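Local coordinates for protein plastocyanin (Adiantum capillus-veneris, PDB 1KDI) that shuttles electrons from the cytochrome b6-f complex to P700 of photosystem I, using a single bound copper ion, at residues G36-F41 with F85-H90. Numbering follows the deposited sequence.
Sequences GHNIVF and FYCTPH. With CU (copper (II) ion), chain B.
His-37, Cys-87 and His-90 meet at one copper ion, the type 1 (blue copper) site of the cupredoxin beta-sandwich, which Met-95 completes. His-37 ND1 lies 1.9 Å from the copper, Cys-87 SG 2.2 Å and His-90 ND1 2.1 Å. The two imidazoles stand rim to rim, planes at 61°, their ND1 atoms brought close by the shared metal and not by a hydrogen bond. Cys-87 SG also accepts a long, fairly straight hydrogen bond from Asn-38 N, which probably tempers the charge on the thiolate. Asn-38 joins the two ligand loops a second time: its OD1 takes Thr-88 N at 2.8 Å, nearly along the C=O axis, and a weak bond from Thr-88 OG1, while ND2 is held by Asp-64 O. Beyond the site the two segments become neighbouring antiparallel strands, with Val-40 and Tyr-86 a hydrogen-bonded pair joined by both N-H...O bonds. The Tyr-86 side chain, with CG between its backbone N and carbonyl carbon (chi1 65°), leaves CB and crosses Val-40 at a slant: CG, CD2 and CE2 pass Val-40 O, which sits over one ring face toward the rim, CE1 nears Val-40 CB, CZ meets Val-40 CG1, and OH ends 3.4 Å from that methyl. With an alanine in place of Tyr-86, Val-40 CG1 would probably lose its contact with the ring and hydroxyl, and Lys-91 its cation-pi partner. From the loop before the strand, Ile-39 CD1 packs against Phe-85 CB and CD1, and Phe-85 itself meets Phe-14 and Phe-29 edge-to-face inside the sandwich. On the sheet face that Phe-41 and Phe-85 share, Phe-85 CB makes a CH-pi contact over the Phe-41 ring, 4.0 Å from its centroid and 15° off the normal.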
loop_
_atom_site.group_PDB
_atom_site.type_symbol
_atom_site.label_atom_id
_atom_site.label_comp_id
_atom_site.label_asym_id
_atom_site.label_seq_id
_atom_site.Cartn_x
_atom_site.Cartn_y
_atom_site.Cartn_z
ATOM N N GLY A 36 -12.871 -5.398 -3.527
ATOM C CA GLY A 36 -12.136 -5.117 -2.314
ATOM C C GLY A 36 -10.670 -5.428 -2.533
ATOM O O GLY A 36 -10.232 -6.304 -3.297
ATOM N N HIS A 37 -9.785 -4.707 -1.873
ATOM C CA HIS A 37 -8.342 -4.876 -2.041
ATOM C C HIS A 37 -7.744 -4.495 -0.730
ATOM O O HIS A 37 -8.434 -3.967 0.124
ATOM C CB HIS A 37 -7.715 -3.923 -3.088
ATOM C CG HIS A 37 -8.240 -4.049 -4.532
ATOM N ND1 HIS A 37 -7.786 -4.982 -5.345
ATOM C CD2 HIS A 37 -9.143 -3.226 -5.133
ATOM C CE1 HIS A 37 -8.408 -4.749 -6.502
ATOM N NE2 HIS A 37 -9.205 -3.706 -6.352
ATOM N N ASN A 38 -6.486 -4.788 -0.543
ATOM C CA ASN A 38 -5.804 -4.189 0.606
ATOM C C ASN A 38 -4.348 -3.865 0.260
ATOM O O ASN A 38 -3.930 -3.984 -0.907
ATOM C CB ASN A 38 -5.898 -5.139 1.811
ATOM C CG ASN A 38 -5.031 -6.366 1.851
ATOM O OD1 ASN A 38 -4.324 -6.788 0.937
ATOM N ND2 ASN A 38 -5.130 -6.999 2.998
ATOM N N ILE A 39 -3.579 -3.377 1.244
ATOM C CA ILE A 39 -2.192 -3.014 1.005
ATOM C C ILE A 39 -1.357 -3.432 2.219
ATOM O O ILE A 39 -1.600 -3.119 3.379
ATOM C CB ILE A 39 -2.119 -1.433 0.625
ATOM C CG1 ILE A 39 -1.062 -0.751 1.409
ATOM C CG2 ILE A 39 -3.421 -0.672 0.862
ATOM C CD1 ILE A 39 0.210 -0.959 0.671
ATOM N N VAL A 40 -0.396 -4.233 1.832
ATOM C CA VAL A 40 0.569 -4.847 2.707
ATOM C C VAL A 40 1.950 -4.537 2.131
ATOM O O VAL A 40 2.190 -4.749 0.936
ATOM C CB VAL A 40 0.286 -6.370 2.720
ATOM C CG1 VAL A 40 1.371 -7.081 3.470
ATOM C CG2 VAL A 40 -1.078 -6.645 3.338
ATOM N N PHE A 41 2.895 -4.032 2.927
ATOM C CA PHE A 41 4.270 -3.821 2.490
ATOM C C PHE A 41 5.124 -5.057 2.625
ATOM O O PHE A 41 5.010 -5.843 3.584
ATOM C CB PHE A 41 4.921 -2.712 3.301
ATOM C CG PHE A 41 4.468 -1.332 2.857
ATOM C CD1 PHE A 41 3.322 -0.777 3.363
ATOM C CD2 PHE A 41 5.221 -0.657 1.924
ATOM C CE1 PHE A 41 2.911 0.460 2.937
ATOM C CE2 PHE A 41 4.800 0.586 1.506
ATOM C CZ PHE A 41 3.651 1.136 2.012
ATOM N N PHE A 85 4.804 -2.513 -2.166
ATOM C CA PHE A 85 3.591 -2.921 -1.506
ATOM C C PHE A 85 2.720 -3.726 -2.481
ATOM O O PHE A 85 2.929 -3.688 -3.705
ATOM C CB PHE A 85 2.875 -1.702 -0.978
ATOM C CG PHE A 85 2.443 -0.627 -1.953
ATOM C CD1 PHE A 85 1.235 -0.738 -2.606
ATOM C CD2 PHE A 85 3.285 0.450 -2.178
ATOM C CE1 PHE A 85 0.861 0.240 -3.505
ATOM C CE2 PHE A 85 2.899 1.416 -3.075
ATOM C CZ PHE A 85 1.687 1.312 -3.740
ATOM N N TYR A 86 1.829 -4.563 -1.950
ATOM C CA TYR A 86 0.995 -5.393 -2.808
ATOM C C TYR A 86 -0.350 -5.606 -2.148
ATOM O O TYR A 86 -0.583 -5.236 -0.986
ATOM C CB TYR A 86 1.711 -6.729 -3.095
ATOM C CG TYR A 86 1.914 -7.586 -1.858
ATOM C CD1 TYR A 86 0.916 -8.418 -1.385
ATOM C CD2 TYR A 86 3.109 -7.484 -1.175
ATOM C CE1 TYR A 86 1.094 -9.142 -0.223
ATOM C CE2 TYR A 86 3.300 -8.205 -0.017
ATOM C CZ TYR A 86 2.297 -9.017 0.443
ATOM O OH TYR A 86 2.508 -9.702 1.614
ATOM N N CYS A 87 -1.270 -6.126 -2.945
ATOM C CA CYS A 87 -2.594 -6.396 -2.435
ATOM C C CYS A 87 -2.570 -7.884 -2.093
ATOM O O CYS A 87 -2.162 -8.640 -2.979
ATOM C CB CYS A 87 -3.652 -6.070 -3.548
ATOM S SG CYS A 87 -5.289 -6.759 -3.150
ATOM N N THR A 88 -2.970 -8.393 -0.934
ATOM C CA THR A 88 -2.999 -9.839 -0.726
ATOM C C THR A 88 -3.962 -10.659 -1.643
ATOM O O THR A 88 -3.455 -11.585 -2.277
ATOM C CB THR A 88 -3.323 -10.051 0.739
ATOM O OG1 THR A 88 -2.394 -9.331 1.528
ATOM C CG2 THR A 88 -3.217 -11.493 1.082
ATOM N N PRO A 89 -5.273 -10.426 -1.885
ATOM C CA PRO A 89 -6.080 -11.210 -2.841
ATOM C C PRO A 89 -5.495 -11.349 -4.226
ATOM O O PRO A 89 -5.494 -12.436 -4.813
ATOM C CB PRO A 89 -7.416 -10.531 -2.929
ATOM C CG PRO A 89 -7.542 -9.832 -1.628
ATOM C CD PRO A 89 -6.121 -9.420 -1.255
ATOM N N HIS A 90 -4.887 -10.233 -4.711
ATOM C CA HIS A 90 -4.498 -10.196 -6.109
ATOM C C HIS A 90 -3.022 -10.075 -6.284
ATOM O O HIS A 90 -2.548 -9.685 -7.359
ATOM C CB HIS A 90 -5.199 -9.038 -6.824
ATOM C CG HIS A 90 -6.717 -9.034 -6.646
ATOM N ND1 HIS A 90 -7.301 -8.099 -5.925
ATOM C CD2 HIS A 90 -7.595 -9.939 -7.138
ATOM C CE1 HIS A 90 -8.581 -8.396 -5.941
ATOM N NE2 HIS A 90 -8.724 -9.483 -6.665
HETATM CU CU CU B . -6.519 -6.408 -4.949
#